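Local structure of vitamin B12-binding protein (Vibrio cholerae O395, 5YSC) at residues V210-E215 with T263-A268. The protein binds vitamin B12 in the periplasm and probably delivers it to BtuC of the BtuCDF ABC transporter for import into the cell. Sequence-based numbering, arbitrary orientation.
Sequences VIFTSE and TYLKIA
V210 and F212 of the strand 210-213 meet Y264, L265 and A268 on or next to helix 254-267, the axes of strand 210-213 and of the helical segment 263-267 running nearly antiparallel (155°) and 10.3 Å apart. No hydrogen bond joins the two segments; the contacts between them are between apolar side-chain atoms. At the start of the strand, V210 CG2 lies 3.5 Å from A268 CB, a close methyl-to-methyl contact where the backbones come nearest, and 4.2 Å from L265 CD1. Its other methyl, CG1, anti to the backbone N (chi1 177°), lies 3.6 Å above the plane of the F212 ring, offset toward the rim. F212 reaches the helix with the far end of its ring. CZ approaches L265 CD1 to 3.6 Å and CE2 is equally near, and this methyl lies at the ring edge, near its plane. On the neighbouring rim atom, F212 CE1 is 3.8 Å from Y264 CB, which also lies at the edge, in plane. The phenyl is thus bordered by Y264 and L265 at its rim while V210 of its own strand covers part of one face. The Y264 ring meets F212 CE1 obliquely, through CD2 at 4.0 Å, and stacks with W240. This is helix-on-sheet packing in one α/β lobe of the periplasmic binding protein; the F212 side chain is about 12 Å from the bound cyanocobalamin. Strand 210-213 lies between the parallel strands 155-159 and 239-241; V210 and F212 also touch residues of both, and L265 packs on C182, whose disulfide to C262 links helix 254-267 to the residue just after helix 176-181.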
ATOM      1  N   VAL A 210      -4.442   1.081  20.321  1.00 21.99           N
ATOM      2  CA  VAL A 210      -5.332   0.659  19.245  1.00 19.38           C
ATOM      3  C   VAL A 210      -4.693  -0.539  18.554  1.00 19.90           C
ATOM      4  O   VAL A 210      -3.473  -0.556  18.350  1.00 18.76           O
ATOM      5  CB  VAL A 210      -5.548   1.786  18.221  1.00 19.62           C
ATOM      6  CG1 VAL A 210      -6.415   1.266  17.106  1.00 18.38           C
ATOM      7  CG2 VAL A 210      -6.174   3.012  18.854  1.00 17.43           C
ATOM      8  N   ILE A 211      -5.504  -1.540  18.209  1.00 16.98           N
ATOM      9  CA  ILE A 211      -5.092  -2.640  17.337  1.00 16.69           C
ATOM     10  C   ILE A 211      -5.871  -2.556  16.028  1.00 15.66           C
ATOM     11  O   ILE A 211      -7.104  -2.535  16.033  1.00 15.61           O
ATOM     12  CB  ILE A 211      -5.307  -3.999  18.013  1.00 17.56           C
ATOM     13  CG1 ILE A 211      -4.353  -4.109  19.217  1.00 19.45           C
ATOM     14  CG2 ILE A 211      -5.032  -5.113  17.027  1.00 17.14           C
ATOM     15  CD1 ILE A 211      -4.605  -5.303  20.127  1.00 21.31           C
ATOM     16  N   PHE A 212      -5.148  -2.533  14.916  1.00 14.99           N
ATOM     17  CA  PHE A 212      -5.728  -2.615  13.586  1.00 15.83           C
ATOM     18  C   PHE A 212      -5.481  -3.992  12.989  1.00 16.83           C
ATOM     19  O   PHE A 212      -4.376  -4.543  13.110  1.00 16.53           O
ATOM     20  CB  PHE A 212      -5.142  -1.545  12.674  1.00 12.96           C
ATOM     21  CG  PHE A 212      -5.589  -0.140  13.019  1.00 13.77           C
ATOM     22  CD1 PHE A 212      -6.930   0.198  13.042  1.00 15.44           C
ATOM     23  CD2 PHE A 212      -4.661   0.814  13.378  1.00 14.98           C
ATOM     24  CE1 PHE A 212      -7.308   1.455  13.344  1.00 14.18           C
ATOM     25  CE2 PHE A 212      -5.031   2.093  13.714  1.00 13.49           C
ATOM     26  CZ  PHE A 212      -6.371   2.418  13.694  1.00 14.55           C
ATOM     27  N   THR A 213      -6.495  -4.536  12.320  1.00 15.08           N
ATOM     28  CA  THR A 213      -6.423  -5.886  11.782  1.00 17.24           C
ATOM     29  C   THR A 213      -7.231  -5.930  10.474  1.00 18.67           C
ATOM     30  O   THR A 213      -7.482  -4.892   9.852  1.00 17.73           O
ATOM     31  CB  THR A 213      -6.893  -6.888  12.859  1.00 19.49           C
ATOM     32  OG1 THR A 213      -6.624  -8.245  12.440  1.00 21.33           O
ATOM     33  CG2 THR A 213      -8.421  -6.704  13.156  1.00 20.89           C
ATOM     34  N   SER A 214      -7.645  -7.134  10.063  1.00 20.95           N
ATOM     35  CA  SER A 214      -8.360  -7.348   8.816  1.00 25.63           C
ATOM     36  C   SER A 214      -9.861  -7.483   9.063  1.00 25.98           C
ATOM     37  O   SER A 214     -10.320  -7.793  10.167  1.00 26.32           O
ATOM     38  CB  SER A 214      -7.843  -8.607   8.115  1.00 24.46           C
ATOM     39  OG  SER A 214      -8.186  -9.763   8.876  1.00 25.70           O
ATOM     40  N   GLU A 215     -10.628  -7.264   7.993  1.00 26.88           N
ATOM     41  CA  GLU A 215     -12.066  -7.459   8.079  1.00 30.31           C
ATOM     42  C   GLU A 215     -12.367  -8.910   8.386  1.00 31.87           C
ATOM     43  O   GLU A 215     -13.295  -9.217   9.143  1.00 32.74           O
ATOM     44  CB  GLU A 215     -12.704  -6.988   6.775  1.00 31.87           C
ATOM     45  CG  GLU A 215     -12.435  -5.501   6.541  1.00 34.20           C
ATOM     46  CD  GLU A 215     -13.019  -4.933   5.253  1.00 42.19           C
ATOM     47  OE1 GLU A 215     -12.330  -4.101   4.614  1.00 38.46           O
ATOM     48  OE2 GLU A 215     -14.163  -5.294   4.887  1.00 45.52           O
ATOM     49  N   THR A 263      -9.824   8.677  11.059  1.00 11.56           N
ATOM     50  CA  THR A 263     -11.078   8.696  11.812  1.00 12.01           C
ATOM     51  C   THR A 263     -10.992   7.805  13.046  1.00 12.26           C
ATOM     52  O   THR A 263     -11.404   8.201  14.138  1.00 14.10           O
ATOM     53  CB  THR A 263     -12.243   8.272  10.916  1.00 10.93           C
ATOM     54  OG1 THR A 263     -12.446   9.251   9.892  1.00 13.03           O
ATOM     55  CG2 THR A 263     -13.554   8.081  11.764  1.00 11.57           C
ATOM     56  N   TYR A 264     -10.439   6.599  12.899  1.00 15.32           N
ATOM     57  CA  TYR A 264     -10.278   5.696  14.034  1.00 14.91           C
ATOM     58  C   TYR A 264      -9.306   6.238  15.082  1.00 19.93           C
ATOM     59  O   TYR A 264      -9.560   6.122  16.288  1.00 20.47           O
ATOM     60  CB  TYR A 264      -9.804   4.325  13.551  1.00 14.26           C
ATOM     61  CG  TYR A 264     -10.916   3.410  13.060  1.00 15.50           C
ATOM     62  CD1 TYR A 264     -12.058   3.199  13.838  1.00 15.77           C
ATOM     63  CD2 TYR A 264     -10.818   2.714  11.848  1.00 14.35           C
ATOM     64  CE1 TYR A 264     -13.076   2.365  13.426  1.00 15.72           C
ATOM     65  CE2 TYR A 264     -11.851   1.872  11.430  1.00 16.61           C
ATOM     66  CZ  TYR A 264     -12.967   1.702  12.226  1.00 17.78           C
ATOM     67  OH  TYR A 264     -14.000   0.892  11.839  1.00 15.95           O
ATOM     68  N   LEU A 265      -8.144   6.759  14.662  1.00 17.20           N
ATOM     69  CA  LEU A 265      -7.244   7.365  15.636  1.00 18.65           C
ATOM     70  C   LEU A 265      -7.859   8.583  16.294  1.00 20.60           C
ATOM     71  O   LEU A 265      -7.526   8.878  17.449  1.00 19.63           O
ATOM     72  CB  LEU A 265      -5.917   7.707  14.966  1.00 18.86           C
ATOM     73  CG  LEU A 265      -4.787   6.700  15.179  1.00 26.42           C
ATOM     74  CD1 LEU A 265      -5.224   5.278  15.474  1.00 21.54           C
ATOM     75  CD2 LEU A 265      -3.771   6.738  14.023  1.00 20.49           C
ATOM     76  N   LYS A 266      -8.767   9.287  15.604  1.00 20.95           N
ATOM     77  CA  LYS A 266      -9.516  10.361  16.266  1.00 21.66           C
ATOM     78  C   LYS A 266     -10.421   9.818  17.359  1.00 21.28           C
ATOM     79  O   LYS A 266     -10.428  10.333  18.484  1.00 23.76           O
ATOM     80  CB  LYS A 266     -10.335  11.137  15.251  1.00 19.09           C
ATOM     81  CG  LYS A 266     -10.958  12.374  15.807  1.00 22.82           C
ATOM     82  CD  LYS A 266     -11.775  13.024  14.756  1.00 26.26           C
ATOM     83  CE  LYS A 266     -12.289  14.334  15.209  1.00 32.98           C
ATOM     84  NZ  LYS A 266     -13.286  14.875  14.233  1.00 36.98           N
ATOM     85  N   ILE A 267     -11.207   8.783  17.043  1.00 19.23           N
ATOM     86  CA  ILE A 267     -12.042   8.131  18.055  1.00 21.71           C
ATOM     87  C   ILE A 267     -11.217   7.732  19.265  1.00 21.81           C
ATOM     88  O   ILE A 267     -11.664   7.860  20.414  1.00 23.84           O
ATOM     89  CB  ILE A 267     -12.782   6.933  17.436  1.00 21.09           C
ATOM     90  CG1 ILE A 267     -13.758   7.442  16.373  1.00 18.17           C
ATOM     91  CG2 ILE A 267     -13.526   6.153  18.478  1.00 21.48           C
ATOM     92  CD1 ILE A 267     -14.394   6.368  15.519  1.00 16.89           C
ATOM     93  N   ALA A 268     -10.000   7.220  19.030  1.00 20.66           N
ATOM     94  CA  ALA A 268      -9.140   6.681  20.080  1.00 19.41           C
ATOM     95  C   ALA A 268      -8.700   7.724  21.092  1.00 24.24           C
ATOM     96  O   ALA A 268      -8.082   7.375  22.109  1.00 23.53           O
ATOM     97  CB  ALA A 268      -7.909   6.025  19.433  1.00 19.85           C
TER